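Local coordinates for estrogen receptor (Crassostrea gigas, PDB 4N1Y), which is probably a constitutively active transcription factor of the steroid hormone receptor family, represented here by its ligand-binding domain, at residues E115-V126 and H197-F208. Residues are numbered along the deposited sequence; the frame is centred on the assembly and turned at random.
Sequences EMTEIFEQVAAV and HIRQAGERGIAF
With CG anti to the backbone N (chi1 -166°) and the chain extended beyond it, Gln122 reaches Gln200, itself extended from a like first torsion (chi1 -175°). The two side chains cross at about a right angle, and Gln122 NE2 donates to Gln200 OE1 at 2.8 Å, leaving close to its own amide plane but arriving above the plane of the acceptor carbonyl. The Gln122 side chain packs as a knob among Ala201, Gln200, His197 and Arg204. One turn earlier, Ile119 fills the next hole, its CD1 resting 3.6 Å from Gly205 CA on bare backbone, near Arg204 O. Met116, at the N-cap, lays CG over one face of the Phe208 ring, 3.8 Å from its centroid, a CH-pi contact, while SD meets the ring obliquely. Glu118 lies over one guanidinium face of Arg204, toward its rim, and Gln200 CG over the centre of the opposite face. The salt bridge from Glu118 OE2 to Arg204 NE (3.3 Å) is purely electrostatic, as no N-H points at that oxygen; the stronger partner of Arg204 is Glu203 of the second subunit, in a salt bridge. The nearly antiparallel helices (155°) thus join an apolar interior to a polar margin shared with the dimer interface.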
# COMPACT_ATOMS: atom_id res chain seq x y z
N GLU B 115 -19.23 -4.96 -10.96
CA GLU B 115 -18.86 -5.59 -9.70
C GLU B 115 -17.43 -5.25 -9.28
O GLU B 115 -16.72 -6.10 -8.74
CB GLU B 115 -19.04 -7.10 -9.82
CG GLU B 115 -20.45 -7.45 -10.31
CD GLU B 115 -20.65 -8.92 -10.59
OE1 GLU B 115 -19.67 -9.69 -10.47
OE2 GLU B 115 -21.78 -9.30 -10.98
N MET B 116 -17.02 -4.00 -9.51
CA MET B 116 -15.71 -3.52 -9.11
C MET B 116 -15.85 -2.31 -8.21
O MET B 116 -15.07 -1.35 -8.28
CB MET B 116 -14.88 -3.15 -10.32
CG MET B 116 -14.65 -4.30 -11.26
SD MET B 116 -13.50 -3.90 -12.57
CE MET B 116 -11.98 -3.81 -11.64
N THR B 117 -16.89 -2.32 -7.39
CA THR B 117 -17.18 -1.16 -6.58
C THR B 117 -16.08 -0.83 -5.58
O THR B 117 -15.62 0.30 -5.54
CB THR B 117 -18.50 -1.34 -5.85
OG1 THR B 117 -19.57 -1.34 -6.81
CG2 THR B 117 -18.72 -0.21 -4.92
N GLU B 118 -15.65 -1.81 -4.80
CA GLU B 118 -14.67 -1.59 -3.74
C GLU B 118 -13.40 -1.06 -4.37
O GLU B 118 -12.76 -0.15 -3.82
CB GLU B 118 -14.42 -2.85 -2.88
CG GLU B 118 -13.14 -3.66 -3.07
CD GLU B 118 -13.09 -4.90 -2.14
OE1 GLU B 118 -13.96 -5.02 -1.25
OE2 GLU B 118 -12.19 -5.76 -2.30
N ILE B 119 -13.03 -1.63 -5.51
CA ILE B 119 -11.88 -1.13 -6.24
C ILE B 119 -12.05 0.33 -6.67
O ILE B 119 -11.25 1.19 -6.30
CB ILE B 119 -11.58 -1.99 -7.48
CG1 ILE B 119 -11.09 -3.37 -7.03
CG2 ILE B 119 -10.53 -1.31 -8.36
CD1 ILE B 119 -11.01 -4.38 -8.15
N PHE B 120 -13.10 0.63 -7.42
CA PHE B 120 -13.22 1.98 -7.97
C PHE B 120 -13.54 3.04 -6.91
O PHE B 120 -13.17 4.21 -7.07
CB PHE B 120 -14.27 2.02 -9.07
CG PHE B 120 -13.85 1.29 -10.30
CD1 PHE B 120 -12.50 1.06 -10.54
CD2 PHE B 120 -14.78 0.81 -11.20
CE1 PHE B 120 -12.10 0.37 -11.66
CE2 PHE B 120 -14.39 0.13 -12.32
CZ PHE B 120 -13.05 -0.10 -12.56
N GLU B 121 -14.18 2.62 -5.82
CA GLU B 121 -14.47 3.56 -4.75
C GLU B 121 -13.21 4.05 -4.08
O GLU B 121 -13.12 5.20 -3.67
CB GLU B 121 -15.38 2.91 -3.71
CG GLU B 121 -16.84 3.22 -3.89
CD GLU B 121 -17.67 2.61 -2.77
OE1 GLU B 121 -17.19 2.60 -1.62
OE2 GLU B 121 -18.82 2.22 -3.04
N GLN B 122 -12.22 3.18 -3.98
CA GLN B 122 -10.93 3.55 -3.44
C GLN B 122 -10.17 4.47 -4.42
O GLN B 122 -9.59 5.50 -4.02
CB GLN B 122 -10.13 2.29 -3.12
CG GLN B 122 -8.91 2.53 -2.26
CD GLN B 122 -8.34 1.23 -1.73
OE1 GLN B 122 -8.48 0.18 -2.35
NE2 GLN B 122 -7.73 1.30 -0.55
N VAL B 123 -10.17 4.10 -5.69
CA VAL B 123 -9.54 4.91 -6.72
C VAL B 123 -10.14 6.29 -6.84
O VAL B 123 -9.43 7.29 -6.84
CB VAL B 123 -9.62 4.24 -8.10
CG1 VAL B 123 -9.03 5.17 -9.15
CG2 VAL B 123 -8.88 2.92 -8.09
N ALA B 124 -11.47 6.33 -6.95
CA ALA B 124 -12.21 7.59 -7.02
C ALA B 124 -11.90 8.52 -5.84
O ALA B 124 -11.73 9.73 -6.02
CB ALA B 124 -13.69 7.30 -7.08
N ALA B 125 -11.80 7.95 -4.63
CA ALA B 125 -11.45 8.72 -3.44
C ALA B 125 -10.02 9.25 -3.55
O ALA B 125 -9.75 10.40 -3.20
CB ALA B 125 -11.59 7.87 -2.18
N VAL B 126 -9.12 8.41 -4.04
CA VAL B 126 -7.76 8.84 -4.26
C VAL B 126 -7.77 10.01 -5.24
O VAL B 126 -7.07 11.00 -5.02
CB VAL B 126 -6.87 7.69 -4.81
CG1 VAL B 126 -5.64 8.25 -5.48
CG2 VAL B 126 -6.49 6.70 -3.69
N HIS B 197 -3.04 3.47 -0.84
CA HIS B 197 -4.38 3.08 -1.28
C HIS B 197 -4.36 2.55 -2.70
O HIS B 197 -5.08 1.59 -3.03
CB HIS B 197 -5.35 4.25 -1.14
CG HIS B 197 -5.50 4.69 0.28
ND1 HIS B 197 -6.08 3.90 1.24
CD2 HIS B 197 -5.03 5.79 0.93
CE1 HIS B 197 -6.01 4.50 2.41
NE2 HIS B 197 -5.37 5.65 2.26
N ILE B 198 -3.54 3.16 -3.54
CA ILE B 198 -3.35 2.69 -4.91
C ILE B 198 -2.82 1.26 -4.93
O ILE B 198 -3.23 0.44 -5.75
CB ILE B 198 -2.41 3.62 -5.65
CG1 ILE B 198 -3.16 4.90 -6.07
CG2 ILE B 198 -1.86 2.94 -6.89
CD1 ILE B 198 -4.22 4.66 -7.15
N ARG B 199 -1.90 0.97 -4.02
CA ARG B 199 -1.35 -0.37 -3.86
C ARG B 199 -2.44 -1.37 -3.47
O ARG B 199 -2.54 -2.46 -4.03
CB ARG B 199 -0.23 -0.35 -2.82
CG ARG B 199 0.32 -1.72 -2.44
CD ARG B 199 1.15 -2.31 -3.57
NE ARG B 199 2.32 -1.49 -3.93
CZ ARG B 199 3.55 -1.67 -3.46
NH1 ARG B 199 3.80 -2.60 -2.55
NH2 ARG B 199 4.55 -0.88 -3.87
N GLN B 200 -3.27 -0.99 -2.50
CA GLN B 200 -4.37 -1.83 -2.07
C GLN B 200 -5.36 -2.03 -3.23
O GLN B 200 -5.81 -3.15 -3.51
CB GLN B 200 -5.05 -1.23 -0.85
CG GLN B 200 -6.14 -2.11 -0.28
CD GLN B 200 -6.63 -1.61 1.06
OE1 GLN B 200 -6.56 -0.42 1.36
NE2 GLN B 200 -7.12 -2.52 1.88
N ALA B 201 -5.67 -0.95 -3.93
CA ALA B 201 -6.56 -1.05 -5.07
C ALA B 201 -5.96 -1.94 -6.16
O ALA B 201 -6.68 -2.71 -6.81
CB ALA B 201 -6.87 0.33 -5.63
N GLY B 202 -4.65 -1.85 -6.37
CA GLY B 202 -3.99 -2.62 -7.40
C GLY B 202 -4.13 -4.10 -7.15
O GLY B 202 -4.47 -4.88 -8.05
N GLU B 203 -3.87 -4.48 -5.90
CA GLU B 203 -3.91 -5.88 -5.48
C GLU B 203 -5.27 -6.48 -5.72
O GLU B 203 -5.41 -7.60 -6.26
CB GLU B 203 -3.53 -5.96 -4.01
CG GLU B 203 -3.48 -7.34 -3.40
CD GLU B 203 -2.16 -8.03 -3.66
OE1 GLU B 203 -1.30 -7.43 -4.33
OE2 GLU B 203 -1.98 -9.16 -3.17
N ARG B 204 -6.29 -5.74 -5.31
CA ARG B 204 -7.66 -6.18 -5.52
C ARG B 204 -7.97 -6.20 -7.00
O ARG B 204 -8.67 -7.09 -7.49
CB ARG B 204 -8.61 -5.28 -4.77
CG ARG B 204 -8.46 -5.42 -3.28
CD ARG B 204 -9.25 -4.39 -2.54
NE ARG B 204 -9.27 -4.69 -1.12
CZ ARG B 204 -9.70 -3.84 -0.20
NH1 ARG B 204 -10.14 -2.64 -0.56
NH2 ARG B 204 -9.68 -4.19 1.08
N GLY B 205 -7.44 -5.22 -7.72
CA GLY B 205 -7.60 -5.16 -9.16
C GLY B 205 -7.12 -6.42 -9.84
O GLY B 205 -7.87 -7.06 -10.59
N ILE B 206 -5.88 -6.80 -9.55
CA ILE B 206 -5.29 -7.97 -10.17
C ILE B 206 -6.06 -9.23 -9.79
O ILE B 206 -6.37 -10.04 -10.67
CB ILE B 206 -3.81 -8.11 -9.78
CG1 ILE B 206 -2.98 -7.09 -10.57
CG2 ILE B 206 -3.30 -9.54 -10.02
CD1 ILE B 206 -1.60 -6.89 -10.04
N ALA B 207 -6.43 -9.36 -8.52
CA ALA B 207 -7.21 -10.52 -8.08
C ALA B 207 -8.51 -10.62 -8.84
O ALA B 207 -8.91 -11.71 -9.26
CB ALA B 207 -7.48 -10.44 -6.60
N PHE B 208 -9.18 -9.49 -9.02
CA PHE B 208 -10.44 -9.48 -9.77
C PHE B 208 -10.23 -9.91 -11.23
O PHE B 208 -10.99 -10.72 -11.75
CB PHE B 208 -11.09 -8.10 -9.71
CG PHE B 208 -12.39 -8.01 -10.48
CD1 PHE B 208 -13.57 -8.46 -9.91
CD2 PHE B 208 -12.43 -7.43 -11.73
CE1 PHE B 208 -14.76 -8.37 -10.60
CE2 PHE B 208 -13.62 -7.33 -12.42
CZ PHE B 208 -14.79 -7.80 -11.86